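Side-chain contacts in phospholipase C-beta (PLC-beta) (Sepia officinalis, PDB 3QR0), which is a multidomain phospholipase C of the beta class, built from a PH domain, EF-hand regions, a TIM barrel and a C2 domain, with one calcium ion bound: residues L195-W200 and Y222-E227; M257-H260 and H264-L267; V596-Q601 and C608-V613; E627-L632 and P714-V719. All coordinates share one frame; numbering follows the deposited sequence.

In the fold
Contacts 1 and 2 lie at the surface in the EF-hand regions, whereas contacts 3 and 4 are buried. Contact 1 joins two helices by sparse apolar touches. Contact 2 stays within one loop and works through an arginine, a lysine, backbone carbonyls and a shared water. Contact 3, in the Y half of the TIM barrel, sets an asparagine among apolar side chains, and contact 4, reaching into the C2 domain, is purely apolar. These two share a border: Val-613 CG1 of helix 605-613 packs on Val-718 CG1 of strand 718-725 at 3.7 Å. Contact 1 stands well apart, its centre about 41 Å from that of contact 3 and about 48 Å from that of contact 4.

Contact 1: L195-W200 and Y222-E227; sequences LEKIGW and YLALLE
Ile-198 sets CG1 beside its backbone N (chi1 -68°) and then folds back at its second torsion (chi2 -58°), which brings CD1 round to Ala-224; Lys-197, by contrast, runs fully extended with CG anti to its own N (chi1 -174°). The two side chains approach the same methyl. Ala-224 CB receives Ile-198 CD1 at 4.1 Å, with CG1 of the same isoleucine scarcely farther, at 4.2 Å from CB. Lys-197 passes alongside and offers its aliphatic CD, 4.3 Å from Ala-224 CB, while its amine continues beyond. No hydrogen bond joins the two segments, though farther back on helix 185-198 Arg-190 NH2 donates to Leu-225 O; the touches are loose van der Waals ones. The other branch of Ile-198, CG2, turns back to its own segment and sits over the centre of the Trp-200 ring, 4.2 Å above its plane, so the isoleucine bridges indole and neighbouring helix. Behind it the chain ends its helix in a Schellman motif: Trp-200 N bonds to Leu-195 O and Gly-199 N to Glu-196 O, with Gly-199 at positive phi. Phe-213 stacks on Trp-200. Helix 185-198, the short strand 207-209 and helix 215-225 follow one another in a helix-loop-helix order consistent with the EF-hand family to which both segments belong.

Contact 2: M257-H260 and H264-L267; sequences MQRH and HKTL
Arg-259 and His-264 meet across a tight excursion of the loop between helices 247-257 and 273-288, in which Arg-259 and His-260 have extended backbones and residues 265-267 take helical angles without regular bonds. The Arg-259 side chain leaves straight, extended from CG to NE, and delivers its guanidinium edge-on to the second segment. NH2 gives a weak, strongly bent bond to His-264 O, 3.3 Å long with an N-H...O angle of 122°; the carbonyl oxygen lies near the guanidinium plane. The same nitrogen also bonds to Leu-263 O, and NH1 to Phe-268 O, so backbone carbonyls take up the charged end. Lys-265 CA lies oblique to the guanidinium, and its CG comes 3.8 Å from Arg-259 NH2. Its chain then bends at the last two torsions (chi4 -60°), curling the amine back toward the arginine. There a water in the guanidinium plane accepts from Arg-259 NE at 3.0 Å and from Lys-265 NZ at 2.8 Å, and it lies 3.2 Å from His-260 O. The His-264 ring takes no part in the contact with Arg-259; its ND1 receives Thr-266 N at 3.3 Å, the donor standing 32° out of the ring plane. Two like charges, with Arg-259 NE 4.7 Å from Lys-265 NZ, thus share one water acceptor, which probably eases their proximity, while the acceptance at His-264 ND1 is consistent with a proton, if the ring is neutral, on NE2.

Contact 3: V596-Q601 and C608-V613; sequences VALNFQ and CVNLGV
Asn-610 has both ends of its amide engaged: OD1 lies 3.0 Å from a water that also stands 2.8 Å from Val-596 O, and ND2 bonds to Asn-335 OD1. The water thus spans from the helix to the end of strand 595-596, while the bond to Asn-335 helps fix which way round the amide sits. With CG anti to the backbone N (chi1 -172°), the amide reaches from helix 605-613 toward the segment that follows the strand. Leu-598 slides past it in the opposite direction, and its CD1 presses on the root of the amide, 3.5 Å from both CB and CG of Asn-610. Phe-600 crosses the asparagine at about a right angle, ring and amide planes 77° apart; its CZ comes 3.7 Å from Asn-610 ND2 in an oblique approach. On its CE2 corner the same ring meets Leu-611 CD2 at 4.1 Å, a plain apolar touch, while Leu-598 O lies in the ring plane at its edge. Next to Leu-598, Asn-599 OD1 bonds to His-338 ND1, the neighbour of the calcium ligand Asn-339, although the Leu-598 side chain is about 13 Å from the ion. A polar amide is therefore buried in this part of the TIM barrel between aliphatic and aromatic groups, its polarity met at one end by water and at the other by a second asparagine.

Contact 4: E627-L632 and P714-V719; sequences EFMRKL and PDLAVV
Apolar contacts alone cross between the segments, and Leu-716 CD1 is where they converge. Phe-628 CZ touches this methyl at 3.9 Å; the carbon lies near the ring plane, so the leucine meets the ring at its edge, at CZ. Met-629 SD adds a looser contact, 4.5 Å from Leu-716 CD1. Phe-628 has its CG placed between the backbone N and the carbonyl carbon (chi1 82°), a crowded position that sends the ring toward the 3-10 turn 714-716. Leu-716 answers with CG beside its own N (chi1 -73°), and the two side chains meet at a slant. Against one face of the phenyl lies Met-629 CG, 3.6 Å above the plane and offset toward the rim. Phe-636 adds an edge-to-face aromatic contact. Polar interactions stay within each segment or turn away from the interface. Arg-630 N bonds to Glu-627 O at 2.9 Å in the short helix, and Ala-717 N to Pro-714 O at 3.0 Å closes the 3-10 turn. The Arg-630 guanidinium lies with one face over Glu-627 CA and donates from NE to Lys-625 O. Tyr-333 of strand 332-334 touches both Met-629 and Leu-716. After the 3-10 turn 714-716 the chain enters strand 718-725 of the C2 domain, which runs antiparallel between strands 669-676 and 730-737, while helix 627-630 follows directly on strand 622-624.

Contact 1: L195-W200 and Y222-E227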
loop_
_atom_site.group_PDB
_atom_site.type_symbol
_atom_site.label_atom_id
_atom_site.label_comp_id
_atom_site.label_asym_id
_atom_site.label_seq_id
_atom_site.Cartn_x
_atom_site.Cartn_y
_atom_site.Cartn_z
ATOM N N LEU A 195 3.880 15.286 32.275
ATOM C CA LEU A 195 4.883 14.519 33.019
ATOM C C LEU A 195 4.793 14.841 34.510
ATOM O O LEU A 195 4.901 13.951 35.356
ATOM C CB LEU A 195 6.296 14.827 32.509
ATOM C CG LEU A 195 6.632 14.439 31.064
ATOM C CD1 LEU A 195 7.964 15.052 30.645
ATOM C CD2 LEU A 195 6.655 12.929 30.880
ATOM N N GLU A 196 4.587 16.119 34.817
ATOM C CA GLU A 196 4.437 16.574 36.197
ATOM C C GLU A 196 3.205 15.951 36.852
ATOM O O GLU A 196 3.286 15.438 37.964
ATOM C CB GLU A 196 4.348 18.101 36.245
ATOM C CG GLU A 196 4.614 18.707 37.613
ATOM C CD GLU A 196 4.634 20.228 37.581
ATOM O OE1 GLU A 196 4.015 20.820 36.667
ATOM O OE2 GLU A 196 5.270 20.834 38.470
ATOM N N LYS A 197 2.075 15.985 36.149
ATOM C CA LYS A 197 0.815 15.427 36.654
ATOM C C LYS A 197 0.916 13.937 36.997
ATOM O O LYS A 197 0.278 13.468 37.940
ATOM C CB LYS A 197 -0.302 15.644 35.629
ATOM C CG LYS A 197 -1.683 15.231 36.107
ATOM C CD LYS A 197 -2.766 15.789 35.197
ATOM C CE LYS A 197 -4.157 15.542 35.764
ATOM N NZ LYS A 197 -5.208 16.216 34.950
ATOM N N ILE A 198 1.722 13.208 36.229
ATOM C CA ILE A 198 1.923 11.768 36.435
ATOM C C ILE A 198 2.835 11.465 37.629
ATOM O O ILE A 198 2.770 10.371 38.198
ATOM C CB ILE A 198 2.506 11.107 35.153
ATOM C CG1 ILE A 198 1.468 11.127 34.030
ATOM C CG2 ILE A 198 2.962 9.676 35.417
ATOM C CD1 ILE A 198 0.176 10.429 34.377
ATOM N N GLY A 199 3.671 12.430 38.004
ATOM C CA GLY A 199 4.621 12.260 39.103
ATOM C C GLY A 199 6.037 11.958 38.640
ATOM O O GLY A 199 6.864 11.506 39.434
ATOM N N TRP A 200 6.316 12.206 37.360
ATOM C CA TRP A 200 7.662 12.053 36.806
ATOM C C TRP A 200 8.375 13.397 36.751
ATOM O O TRP A 200 7.719 14.439 36.678
ATOM C CB TRP A 200 7.613 11.493 35.381
ATOM C CG TRP A 200 7.335 10.026 35.263
ATOM C CD1 TRP A 200 7.479 9.071 36.229
ATOM C CD2 TRP A 200 6.916 9.340 34.080
ATOM N NE1 TRP A 200 7.150 7.837 35.726
ATOM C CE2 TRP A 200 6.804 7.974 34.407
ATOM C CE3 TRP A 200 6.614 9.752 32.776
ATOM C CZ2 TRP A 200 6.399 7.013 33.476
ATOM C CZ3 TRP A 200 6.211 8.798 31.852
ATOM C CH2 TRP A 200 6.108 7.444 32.208
ATOM N N TYR A 222 -0.214 9.492 28.329
ATOM C CA TYR A 222 -1.134 9.754 27.213
ATOM C C TYR A 222 -2.439 10.376 27.719
ATOM O O TYR A 222 -2.904 11.375 27.174
ATOM C CB TYR A 222 -1.447 8.463 26.434
ATOM C CG TYR A 222 -2.375 8.654 25.245
ATOM C CD1 TYR A 222 -1.871 8.762 23.956
ATOM C CD2 TYR A 222 -3.759 8.713 25.412
ATOM C CE1 TYR A 222 -2.716 8.936 22.864
ATOM C CE2 TYR A 222 -4.612 8.890 24.329
ATOM C CZ TYR A 222 -4.084 9.001 23.055
ATOM O OH TYR A 222 -4.914 9.180 21.974
ATOM N N LEU A 223 -3.016 9.778 28.763
ATOM C CA LEU A 223 -4.260 10.282 29.355
ATOM C C LEU A 223 -4.098 11.710 29.877
ATOM O O LEU A 223 -4.998 12.535 29.721
ATOM C CB LEU A 223 -4.735 9.369 30.493
ATOM C CG LEU A 223 -5.096 7.924 30.139
ATOM C CD1 LEU A 223 -5.510 7.151 31.398
ATOM C CD2 LEU A 223 -6.198 7.889 29.098
ATOM N N ALA A 224 -2.948 11.988 30.489
ATOM C CA ALA A 224 -2.630 13.324 30.997
ATOM C C ALA A 224 -2.320 14.343 29.896
ATOM O O ALA A 224 -2.511 15.543 30.100
ATOM C CB ALA A 224 -1.454 13.250 31.967
ATOM N N LEU A 225 -1.830 13.874 28.748
ATOM C CA LEU A 225 -1.388 14.770 27.679
ATOM C C LEU A 225 -2.528 15.237 26.789
ATOM O O LEU A 225 -2.761 16.438 26.651
ATOM C CB LEU A 225 -0.316 14.102 26.810
ATOM C CG LEU A 225 0.232 14.964 25.662
ATOM C CD1 LEU A 225 0.786 16.281 26.199
ATOM C CD2 LEU A 225 1.296 14.212 24.875
ATOM N N LEU A 226 -3.223 14.292 26.162
ATOM C CA LEU A 226 -4.271 14.643 25.208
ATOM C C LEU A 226 -5.590 14.873 25.924
ATOM O O LEU A 226 -5.899 14.197 26.904
ATOM C CB LEU A 226 -4.440 13.571 24.125
ATOM C CG LEU A 226 -3.302 13.515 23.105
ATOM C CD1 LEU A 226 -2.102 12.828 23.712
ATOM C CD2 LEU A 226 -3.730 12.820 21.824
ATOM N N GLU A 227 -6.347 15.851 25.430
ATOM C CA GLU A 227 -7.716 16.091 25.872
ATOM C C GLU A 227 -8.655 15.408 24.881
ATOM O O GLU A 227 -9.086 16.006 23.890
ATOM C CB GLU A 227 -8.004 17.596 25.965
ATOM C CG GLU A 227 -7.475 18.231 27.250
ATOM C CD GLU A 227 -7.413 19.756 27.203
ATOM O OE1 GLU A 227 -7.504 20.343 26.098
ATOM O OE2 GLU A 227 -7.264 20.370 28.283
#

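Contact 2: M257-H260 and H264-L267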
loop_
_atom_site.group_PDB
_atom_site.type_symbol
_atom_site.label_atom_id
_atom_site.label_comp_id
_atom_site.label_asym_id
_atom_site.label_seq_id
_atom_site.Cartn_x
_atom_site.Cartn_y
_atom_site.Cartn_z
ATOM N N MET A 257 -22.767 -2.211 17.814
ATOM C CA MET A 257 -22.196 -1.008 17.201
ATOM C C MET A 257 -20.876 -1.260 16.470
ATOM O O MET A 257 -20.649 -0.709 15.393
ATOM C CB MET A 257 -21.989 0.084 18.252
ATOM C CG MET A 257 -21.519 1.406 17.654
ATOM S SD MET A 257 -21.306 2.707 18.868
ATOM C CE MET A 257 -22.984 2.950 19.445
ATOM N N GLN A 258 -20.002 -2.072 17.059
ATOM C CA GLN A 258 -18.681 -2.321 16.490
ATOM C C GLN A 258 -18.674 -3.424 15.428
ATOM O O GLN A 258 -17.629 -3.714 14.850
ATOM C CB GLN A 258 -17.685 -2.680 17.594
ATOM C CG GLN A 258 -17.558 -1.623 18.683
ATOM C CD GLN A 258 -17.031 -0.306 18.154
ATOM O OE1 GLN A 258 -17.786 0.652 17.992
ATOM N NE2 GLN A 258 -15.733 -0.251 17.881
ATOM N N ARG A 259 -19.833 -4.024 15.174
ATOM C CA ARG A 259 -19.949 -5.183 14.299
ATOM C C ARG A 259 -20.912 -4.885 13.161
ATOM O O ARG A 259 -22.001 -4.361 13.395
ATOM C CB ARG A 259 -20.475 -6.380 15.099
ATOM C CG ARG A 259 -20.629 -7.654 14.286
ATOM C CD ARG A 259 -21.390 -8.721 15.030
ATOM N NE ARG A 259 -21.566 -9.909 14.195
ATOM C CZ ARG A 259 -20.763 -10.973 14.179
ATOM N NH1 ARG A 259 -19.698 -11.052 14.973
ATOM N NH2 ARG A 259 -21.041 -11.984 13.364
ATOM N N HIS A 260 -20.518 -5.238 11.936
ATOM C CA HIS A 260 -21.401 -5.102 10.782
ATOM C C HIS A 260 -22.611 -6.011 10.993
ATOM O O HIS A 260 -22.446 -7.212 11.206
ATOM C CB HIS A 260 -20.675 -5.485 9.487
ATOM C CG HIS A 260 -21.351 -4.988 8.246
ATOM N ND1 HIS A 260 -22.588 -5.438 7.842
ATOM C CD2 HIS A 260 -20.959 -4.083 7.318
ATOM C CE1 HIS A 260 -22.933 -4.828 6.721
ATOM N NE2 HIS A 260 -21.963 -3.999 6.384
ATOM N N HIS A 264 -21.444 -12.707 9.197
ATOM C CA HIS A 264 -21.906 -14.077 9.454
ATOM C C HIS A 264 -21.575 -14.511 10.884
ATOM O O HIS A 264 -20.412 -14.507 11.287
ATOM C CB HIS A 264 -21.291 -15.057 8.446
ATOM C CG HIS A 264 -22.038 -16.350 8.327
ATOM N ND1 HIS A 264 -21.866 -17.396 9.208
ATOM C CD2 HIS A 264 -22.962 -16.766 7.426
ATOM C CE1 HIS A 264 -22.652 -18.400 8.858
ATOM N NE2 HIS A 264 -23.328 -18.043 7.780
ATOM N N LYS A 265 -22.604 -14.887 11.639
ATOM C CA LYS A 265 -22.462 -15.142 13.076
ATOM C C LYS A 265 -21.819 -16.479 13.453
ATOM O O LYS A 265 -21.457 -16.672 14.610
ATOM C CB LYS A 265 -23.819 -15.010 13.772
ATOM C CG LYS A 265 -24.429 -13.620 13.656
ATOM C CD LYS A 265 -25.630 -13.459 14.584
ATOM C CE LYS A 265 -26.660 -12.493 14.015
ATOM N NZ LYS A 265 -26.124 -11.126 13.801
ATOM N N THR A 266 -21.678 -17.398 12.503
ATOM C CA THR A 266 -20.968 -18.656 12.759
ATOM C C THR A 266 -19.489 -18.524 12.406
ATOM O O THR A 266 -18.623 -18.948 13.171
ATOM C CB THR A 266 -21.568 -19.835 11.964
ATOM O OG1 THR A 266 -22.997 -19.772 12.011
ATOM C CG2 THR A 266 -21.103 -21.166 12.551
ATOM N N LEU A 267 -19.208 -17.939 11.245
ATOM C CA LEU A 267 -17.830 -17.729 10.794
ATOM C C LEU A 267 -17.115 -16.716 11.687
ATOM O O LEU A 267 -15.923 -16.860 11.958
ATOM C CB LEU A 267 -17.797 -17.253 9.335
ATOM C CG LEU A 267 -17.951 -18.295 8.213
ATOM C CD1 LEU A 267 -18.888 -19.443 8.590
ATOM C CD2 LEU A 267 -18.420 -17.612 6.927
HETATM O O HOH W 1 -24.054 -9.638 12.550
#

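Contact 3: V596-Q601 and C608-V613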
loop_
_atom_site.group_PDB
_atom_site.type_symbol
_atom_site.label_atom_id
_atom_site.label_comp_id
_atom_site.label_asym_id
_atom_site.label_seq_id
_atom_site.Cartn_x
_atom_site.Cartn_y
_atom_site.Cartn_z
ATOM N N VAL A 596 -4.806 -2.864 -14.678
ATOM C CA VAL A 596 -5.065 -1.439 -14.790
ATOM C C VAL A 596 -3.786 -0.673 -14.413
ATOM O O VAL A 596 -3.561 -0.343 -13.247
ATOM C CB VAL A 596 -6.273 -1.050 -13.923
ATOM C CG1 VAL A 596 -6.598 0.429 -14.073
ATOM C CG2 VAL A 596 -7.470 -1.888 -14.320
ATOM N N ALA A 597 -2.960 -0.409 -15.425
ATOM C CA ALA A 597 -1.599 0.113 -15.238
ATOM C C ALA A 597 -1.537 1.592 -14.844
ATOM O O ALA A 597 -2.173 2.453 -15.461
ATOM C CB ALA A 597 -0.765 -0.123 -16.489
ATOM N N LEU A 598 -0.752 1.877 -13.813
ATOM C CA LEU A 598 -0.629 3.226 -13.285
ATOM C C LEU A 598 0.828 3.655 -13.253
ATOM O O LEU A 598 1.735 2.825 -13.173
ATOM C CB LEU A 598 -1.227 3.293 -11.877
ATOM C CG LEU A 598 -2.695 2.867 -11.767
ATOM C CD1 LEU A 598 -3.094 2.677 -10.312
ATOM C CD2 LEU A 598 -3.590 3.891 -12.454
ATOM N N ASN A 599 1.044 4.960 -13.307
ATOM C CA ASN A 599 2.368 5.523 -13.123
ATOM C C ASN A 599 2.702 5.573 -11.635
ATOM O O ASN A 599 2.203 6.434 -10.915
ATOM C CB ASN A 599 2.437 6.914 -13.749
ATOM C CG ASN A 599 2.275 6.875 -15.254
ATOM O OD1 ASN A 599 2.948 6.109 -15.940
ATOM N ND2 ASN A 599 1.381 7.699 -15.774
ATOM N N PHE A 600 3.560 4.656 -11.191
ATOM C CA PHE A 600 3.889 4.503 -9.769
ATOM C C PHE A 600 4.658 5.682 -9.183
ATOM O O PHE A 600 4.677 5.851 -7.964
ATOM C CB PHE A 600 4.647 3.189 -9.513
ATOM C CG PHE A 600 3.747 2.028 -9.203
ATOM C CD1 PHE A 600 2.729 1.675 -10.073
ATOM C CD2 PHE A 600 3.902 1.302 -8.033
ATOM C CE1 PHE A 600 1.887 0.618 -9.785
ATOM C CE2 PHE A 600 3.069 0.236 -7.744
ATOM C CZ PHE A 600 2.058 -0.102 -8.611
ATOM N N GLN A 601 5.273 6.495 -10.043
ATOM C CA GLN A 601 6.044 7.653 -9.596
ATOM C C GLN A 601 5.179 8.873 -9.295
ATOM O O GLN A 601 5.669 9.849 -8.735
ATOM C CB GLN A 601 7.109 8.035 -10.636
ATOM C CG GLN A 601 6.574 8.668 -11.920
ATOM C CD GLN A 601 6.224 7.659 -12.999
ATOM O OE1 GLN A 601 5.721 6.558 -12.721
ATOM N NE2 GLN A 601 6.483 8.031 -14.244
ATOM N N CYS A 608 -2.481 6.547 -4.587
ATOM C CA CYS A 608 -2.878 6.427 -3.182
ATOM C C CYS A 608 -3.919 5.321 -2.975
ATOM O O CYS A 608 -3.786 4.506 -2.064
ATOM C CB CYS A 608 -3.415 7.761 -2.658
ATOM S SG CYS A 608 -2.162 9.051 -2.532
ATOM N N VAL A 609 -4.929 5.286 -3.841
ATOM C CA VAL A 609 -5.988 4.273 -3.778
ATOM C C VAL A 609 -5.465 2.886 -4.159
ATOM O O VAL A 609 -5.781 1.892 -3.502
ATOM C CB VAL A 609 -7.178 4.646 -4.699
ATOM C CG1 VAL A 609 -8.169 3.511 -4.798
ATOM C CG2 VAL A 609 -7.866 5.911 -4.187
ATOM N N ASN A 610 -4.657 2.831 -5.210
ATOM C CA ASN A 610 -4.091 1.575 -5.683
ATOM C C ASN A 610 -3.282 0.868 -4.599
ATOM O O ASN A 610 -3.507 -0.308 -4.313
ATOM C CB ASN A 610 -3.214 1.820 -6.909
ATOM C CG ASN A 610 -2.756 0.533 -7.563
ATOM O OD1 ASN A 610 -3.546 -0.176 -8.189
ATOM N ND2 ASN A 610 -1.472 0.223 -7.423
ATOM N N LEU A 611 -2.356 1.594 -3.982
ATOM C CA LEU A 611 -1.518 1.016 -2.936
ATOM C C LEU A 611 -2.348 0.640 -1.709
ATOM O O LEU A 611 -2.093 -0.386 -1.077
ATOM C CB LEU A 611 -0.385 1.966 -2.559
ATOM C CG LEU A 611 0.588 2.246 -3.711
ATOM C CD1 LEU A 611 1.606 3.299 -3.299
ATOM C CD2 LEU A 611 1.270 0.975 -4.160
ATOM N N GLY A 612 -3.360 1.451 -1.405
ATOM C CA GLY A 612 -4.302 1.151 -0.337
ATOM C C GLY A 612 -5.045 -0.167 -0.479
ATOM O O GLY A 612 -5.119 -0.942 0.482
ATOM N N VAL A 613 -5.591 -0.437 -1.662
ATOM C CA VAL A 613 -6.399 -1.641 -1.856
ATOM C C VAL A 613 -5.548 -2.900 -1.979
ATOM O O VAL A 613 -5.939 -3.960 -1.483
ATOM C CB VAL A 613 -7.384 -1.536 -3.062
ATOM C CG1 VAL A 613 -8.283 -0.290 -2.922
ATOM C CG2 VAL A 613 -6.657 -1.522 -4.384
HETATM O O HOH W 2 -3.129 -1.602 -10.739
#

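Contact 4: E627-L632 and P714-V719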
loop_
_atom_site.group_PDB
_atom_site.type_symbol
_atom_site.label_atom_id
_atom_site.label_comp_id
_atom_site.label_asym_id
_atom_site.label_seq_id
_atom_site.Cartn_x
_atom_site.Cartn_y
_atom_site.Cartn_z
ATOM N N GLU A 627 -17.813 -12.064 -6.791
ATOM C CA GLU A 627 -18.422 -13.237 -7.426
ATOM C C GLU A 627 -19.344 -12.867 -8.586
ATOM O O GLU A 627 -19.301 -13.507 -9.644
ATOM C CB GLU A 627 -19.198 -14.070 -6.398
ATOM C CG GLU A 627 -19.573 -15.458 -6.893
ATOM C CD GLU A 627 -20.275 -16.293 -5.834
ATOM O OE1 GLU A 627 -21.185 -15.766 -5.157
ATOM O OE2 GLU A 627 -19.921 -17.480 -5.686
ATOM N N PHE A 628 -20.154 -11.823 -8.412
ATOM C CA PHE A 628 -21.096 -11.433 -9.462
ATOM C C PHE A 628 -20.378 -11.047 -10.763
ATOM O O PHE A 628 -20.949 -11.200 -11.840
ATOM C CB PHE A 628 -22.043 -10.317 -8.991
ATOM C CG PHE A 628 -21.460 -8.937 -9.070
ATOM C CD1 PHE A 628 -21.733 -8.116 -10.155
ATOM C CD2 PHE A 628 -20.654 -8.450 -8.053
ATOM C CE1 PHE A 628 -21.199 -6.830 -10.229
ATOM C CE2 PHE A 628 -20.113 -7.171 -8.118
ATOM C CZ PHE A 628 -20.388 -6.360 -9.209
ATOM N N MET A 629 -19.134 -10.571 -10.651
ATOM C CA MET A 629 -18.308 -10.206 -11.812
ATOM C C MET A 629 -17.678 -11.414 -12.496
ATOM O O MET A 629 -17.134 -11.285 -13.596
ATOM C CB MET A 629 -17.160 -9.271 -11.398
ATOM C CG MET A 629 -17.586 -7.977 -10.734
ATOM S SD MET A 629 -18.137 -6.745 -11.920
ATOM C CE MET A 629 -16.574 -6.295 -12.683
ATOM N N ARG A 630 -17.707 -12.568 -11.828
ATOM C CA ARG A 630 -17.143 -13.805 -12.365
ATOM C C ARG A 630 -18.216 -14.772 -12.868
ATOM O O ARG A 630 -17.896 -15.762 -13.522
ATOM C CB ARG A 630 -16.296 -14.496 -11.296
ATOM C CG ARG A 630 -15.098 -13.671 -10.843
ATOM C CD ARG A 630 -14.225 -14.416 -9.850
ATOM N NE ARG A 630 -14.597 -14.150 -8.458
ATOM C CZ ARG A 630 -15.152 -15.023 -7.619
ATOM N NH1 ARG A 630 -15.435 -16.266 -7.997
ATOM N NH2 ARG A 630 -15.425 -14.647 -6.376
ATOM N N LYS A 631 -19.480 -14.497 -12.563
ATOM C CA LYS A 631 -20.573 -15.375 -12.983
ATOM C C LYS A 631 -20.847 -15.212 -14.473
ATOM O O LYS A 631 -21.232 -14.136 -14.925
ATOM C CB LYS A 631 -21.845 -15.107 -12.170
ATOM C CG LYS A 631 -21.814 -15.731 -10.788
ATOM C CD LYS A 631 -23.188 -15.771 -10.129
ATOM C CE LYS A 631 -23.147 -16.609 -8.852
ATOM N NZ LYS A 631 -24.384 -16.461 -8.033
ATOM N N LEU A 632 -20.645 -16.294 -15.223
ATOM C CA LEU A 632 -20.740 -16.265 -16.683
ATOM C C LEU A 632 -22.151 -15.974 -17.202
ATOM O O LEU A 632 -22.311 -15.390 -18.273
ATOM C CB LEU A 632 -20.246 -17.591 -17.273
ATOM C CG LEU A 632 -18.762 -17.910 -17.060
ATOM C CD1 LEU A 632 -18.428 -19.272 -17.627
ATOM C CD2 LEU A 632 -17.874 -16.846 -17.684
ATOM N N PRO A 714 -21.237 -2.116 -2.977
ATOM C CA PRO A 714 -20.222 -1.970 -1.934
ATOM C C PRO A 714 -18.890 -2.689 -2.210
ATOM O O PRO A 714 -17.835 -2.132 -1.929
ATOM C CB PRO A 714 -20.908 -2.561 -0.702
ATOM C CG PRO A 714 -22.351 -2.323 -0.938
ATOM C CD PRO A 714 -22.538 -2.520 -2.415
ATOM N N ASP A 715 -18.934 -3.898 -2.764
ATOM C CA ASP A 715 -17.703 -4.681 -2.943
ATOM C C ASP A 715 -16.765 -4.142 -4.026
ATOM O O ASP A 715 -15.616 -4.565 -4.093
ATOM C CB ASP A 715 -18.017 -6.162 -3.192
ATOM C CG ASP A 715 -18.519 -6.879 -1.934
ATOM O OD1 ASP A 715 -18.363 -6.330 -0.810
ATOM O OD2 ASP A 715 -19.075 -7.991 -2.077
ATOM N N LEU A 716 -17.239 -3.212 -4.856
ATOM C CA LEU A 716 -16.371 -2.503 -5.806
ATOM C C LEU A 716 -15.879 -1.146 -5.269
ATOM O O LEU A 716 -15.127 -0.443 -5.949
ATOM C CB LEU A 716 -17.099 -2.288 -7.142
ATOM C CG LEU A 716 -17.300 -3.517 -8.039
ATOM C CD1 LEU A 716 -18.120 -3.131 -9.260
ATOM C CD2 LEU A 716 -15.967 -4.127 -8.472
ATOM N N ALA A 717 -16.277 -0.794 -4.049
ATOM C CA ALA A 717 -16.059 0.550 -3.527
ATOM C C ALA A 717 -15.085 0.597 -2.361
ATOM O O ALA A 717 -14.928 -0.376 -1.614
ATOM C CB ALA A 717 -17.388 1.166 -3.109
ATOM N N VAL A 718 -14.448 1.754 -2.207
ATOM C CA VAL A 718 -13.664 2.062 -1.026
ATOM C C VAL A 718 -14.079 3.421 -0.490
ATOM O O VAL A 718 -14.500 4.298 -1.255
ATOM C CB VAL A 718 -12.155 2.060 -1.333
ATOM C CG1 VAL A 718 -11.749 0.730 -1.935
ATOM C CG2 VAL A 718 -11.775 3.219 -2.269
ATOM N N VAL A 719 -13.987 3.581 0.824
ATOM C CA VAL A 719 -14.126 4.878 1.462
ATOM C C VAL A 719 -12.734 5.326 1.875
ATOM O O VAL A 719 -11.877 4.495 2.233
ATOM C CB VAL A 719 -15.118 4.838 2.660
ATOM C CG1 VAL A 719 -14.604 3.934 3.784
ATOM C CG2 VAL A 719 -15.387 6.242 3.172
#